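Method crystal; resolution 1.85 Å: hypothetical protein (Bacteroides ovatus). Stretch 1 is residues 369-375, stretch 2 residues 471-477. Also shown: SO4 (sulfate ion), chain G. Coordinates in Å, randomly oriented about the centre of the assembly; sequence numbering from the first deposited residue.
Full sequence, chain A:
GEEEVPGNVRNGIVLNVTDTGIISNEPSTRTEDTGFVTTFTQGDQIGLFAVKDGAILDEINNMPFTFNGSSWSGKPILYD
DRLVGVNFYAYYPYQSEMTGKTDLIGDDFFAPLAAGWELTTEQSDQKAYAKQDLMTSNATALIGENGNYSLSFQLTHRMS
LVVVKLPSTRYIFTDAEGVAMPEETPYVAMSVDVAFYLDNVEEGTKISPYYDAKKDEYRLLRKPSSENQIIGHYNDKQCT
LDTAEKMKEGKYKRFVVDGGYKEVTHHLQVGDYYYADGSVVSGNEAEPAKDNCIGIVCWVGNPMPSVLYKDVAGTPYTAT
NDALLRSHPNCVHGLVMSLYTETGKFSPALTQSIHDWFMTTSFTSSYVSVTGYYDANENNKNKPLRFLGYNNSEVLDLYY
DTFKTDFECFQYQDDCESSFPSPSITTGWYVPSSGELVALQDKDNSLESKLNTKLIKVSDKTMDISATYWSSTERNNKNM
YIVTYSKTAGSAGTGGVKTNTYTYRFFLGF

Stretch 1 369-375: SVTGYYD
Stretch 2, residues 471-477: SSTERNN

Residues 369-375, an irregular segment, meet 471-477 through a single beta bridge, Thr371 with Glu474 (CA to CA 4.4 Å). Two near-linear hydrogen bonds make it: Glu474 N donates to Val370 O (2.9 Å, 163°), and Gly372 N donates to Glu474 O (2.8 Å, 169°). Both backbone polar atoms of Glu474 are thereby satisfied across the contact. Gly372 (phi/psi -96/-17) packs its CA 3.4 Å from Thr473 CG2; an ideal CB here would lie 2.7 Å from that methyl, a clash.

Thr371 (-64/143, chi1 t) directs its CB away from the strand, and its OG1 accepts from Tyr373 N and Tyr374 N, each at 3.2 Å, fastening the turn that follows. A water joins Thr371 OG1 (2.7 Å) to Glu474 OE1 (2.9 Å), donating to the carboxylate. Ser369 OG accepts from Thr371 N (3.1 Å), as Ser471 OG does from Thr473 N (3.1 Å).

Arg475 (chi t, p, t, 86°) starts away, but its end returns to Tyr373 (t, 89°): the guanidinium lies flat on the ring, planes at 4°, CZ 3.5 Å from the centroid. Stacking leaves its edge free for hydrogen bonds. NH1 donates to Tyr374 OH (3.1 Å; Tyr374 chi1 m), while Arg475 NE and NH2 bind sulfate O4 (2.7 Å) and O3 (2.8 Å), respectively.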

# COMPACT_ATOMS: atom_id res chain seq x y z
N SER A 369 -32.03 -3.53 -22.46
CA SER A 369 -32.98 -2.43 -22.62
C SER A 369 -32.78 -1.37 -21.52
O SER A 369 -32.37 -1.70 -20.40
CB SER A 369 -34.41 -2.94 -22.60
OG SER A 369 -35.28 -1.83 -22.60
N VAL A 370 -33.07 -0.10 -21.85
CA VAL A 370 -32.99 1.02 -20.89
C VAL A 370 -34.18 0.95 -19.89
O VAL A 370 -34.15 1.63 -18.88
CB VAL A 370 -32.95 2.41 -21.60
CG1 VAL A 370 -31.71 2.55 -22.48
CG2 VAL A 370 -34.24 2.67 -22.40
N THR A 371 -35.22 0.15 -20.17
CA THR A 371 -36.36 0.12 -19.25
C THR A 371 -36.01 -0.43 -17.86
O THR A 371 -35.21 -1.35 -17.73
CB THR A 371 -37.55 -0.68 -19.86
OG1 THR A 371 -38.74 -0.32 -19.16
CG2 THR A 371 -37.34 -2.21 -19.85
N GLY A 372 -36.60 0.16 -16.84
CA GLY A 372 -36.51 -0.41 -15.51
C GLY A 372 -37.74 -1.25 -15.25
O GLY A 372 -37.76 -2.09 -14.34
N TYR A 373 -38.79 -1.06 -16.07
CA TYR A 373 -40.11 -1.60 -15.77
C TYR A 373 -40.58 -2.80 -16.61
O TYR A 373 -41.29 -3.65 -16.07
CB TYR A 373 -41.15 -0.47 -15.88
CG TYR A 373 -42.47 -0.74 -15.18
CD1 TYR A 373 -42.65 -0.39 -13.84
CD2 TYR A 373 -43.53 -1.34 -15.85
CE1 TYR A 373 -43.87 -0.63 -13.19
CE2 TYR A 373 -44.74 -1.60 -15.20
CZ TYR A 373 -44.90 -1.25 -13.88
OH TYR A 373 -46.11 -1.51 -13.26
N TYR A 374 -40.27 -2.83 -17.91
CA TYR A 374 -40.76 -3.87 -18.81
C TYR A 374 -39.67 -4.82 -19.27
O TYR A 374 -39.79 -5.38 -20.35
CB TYR A 374 -41.40 -3.21 -20.05
CG TYR A 374 -42.54 -2.28 -19.72
CD1 TYR A 374 -43.81 -2.77 -19.43
CD2 TYR A 374 -42.36 -0.89 -19.72
CE1 TYR A 374 -44.86 -1.92 -19.12
CE2 TYR A 374 -43.40 -0.03 -19.41
CZ TYR A 374 -44.66 -0.54 -19.12
OH TYR A 374 -45.70 0.30 -18.84
N ASP A 375 -38.62 -5.02 -18.46
CA ASP A 375 -37.51 -5.88 -18.88
C ASP A 375 -37.99 -7.35 -18.99
O ASP A 375 -38.71 -7.82 -18.13
CB ASP A 375 -36.32 -5.76 -17.93
CG ASP A 375 -35.07 -6.43 -18.47
OD1 ASP A 375 -34.88 -7.63 -18.20
OD2 ASP A 375 -34.29 -5.74 -19.16
N SER A 471 -32.35 9.72 -13.83
CA SER A 471 -31.56 8.54 -14.16
C SER A 471 -31.74 8.29 -15.66
O SER A 471 -32.61 8.91 -16.30
CB SER A 471 -31.99 7.31 -13.35
OG SER A 471 -33.15 6.73 -13.93
N SER A 472 -30.94 7.38 -16.22
CA SER A 472 -31.07 6.99 -17.62
C SER A 472 -31.99 5.75 -17.75
O SER A 472 -32.11 5.19 -18.84
CB SER A 472 -29.70 6.69 -18.22
OG SER A 472 -29.02 5.73 -17.42
N THR A 473 -32.63 5.33 -16.63
CA THR A 473 -33.54 4.17 -16.60
C THR A 473 -34.96 4.64 -16.96
O THR A 473 -35.53 5.51 -16.30
CB THR A 473 -33.46 3.50 -15.21
OG1 THR A 473 -32.07 3.23 -14.93
CG2 THR A 473 -34.28 2.19 -15.14
N GLU A 474 -35.53 4.06 -18.03
CA GLU A 474 -36.83 4.47 -18.52
C GLU A 474 -37.97 3.76 -17.81
O GLU A 474 -37.88 2.56 -17.54
CB GLU A 474 -36.90 4.20 -20.04
CG GLU A 474 -38.12 4.83 -20.70
CD GLU A 474 -38.25 4.53 -22.18
OE1 GLU A 474 -38.25 3.33 -22.53
OE2 GLU A 474 -38.43 5.49 -22.97
N ARG A 475 -39.06 4.51 -17.51
CA ARG A 475 -40.27 3.94 -16.92
C ARG A 475 -41.24 3.57 -18.05
O ARG A 475 -41.75 2.45 -18.07
CB ARG A 475 -40.94 4.89 -15.91
CG ARG A 475 -42.40 4.50 -15.49
CD ARG A 475 -42.50 3.10 -14.88
NE ARG A 475 -43.88 2.78 -14.49
CZ ARG A 475 -44.79 2.27 -15.30
NH1 ARG A 475 -44.48 2.00 -16.57
NH2 ARG A 475 -46.03 2.04 -14.86
N ASN A 476 -41.52 4.52 -18.96
CA ASN A 476 -42.44 4.32 -20.10
C ASN A 476 -42.13 5.41 -21.14
O ASN A 476 -41.11 6.10 -21.01
CB ASN A 476 -43.94 4.31 -19.65
CG ASN A 476 -44.47 5.56 -18.98
OD1 ASN A 476 -43.88 6.65 -19.06
ND2 ASN A 476 -45.61 5.46 -18.31
N ASN A 477 -43.00 5.60 -22.14
CA ASN A 477 -42.76 6.59 -23.20
C ASN A 477 -42.72 8.04 -22.66
O ASN A 477 -42.05 8.88 -23.25
CB ASN A 477 -43.83 6.45 -24.30
CG ASN A 477 -45.25 6.68 -23.83
OD1 ASN A 477 -45.66 6.26 -22.75
ND2 ASN A 477 -46.05 7.35 -24.65
S SO4 G . -45.94 2.62 -11.24
O1 SO4 G . -46.48 3.66 -10.35
O2 SO4 G . -45.46 1.49 -10.43
O3 SO4 G . -46.93 2.18 -12.20
O4 SO4 G . -44.82 3.16 -12.01
O HOH W 1 -39.78 1.66 -20.71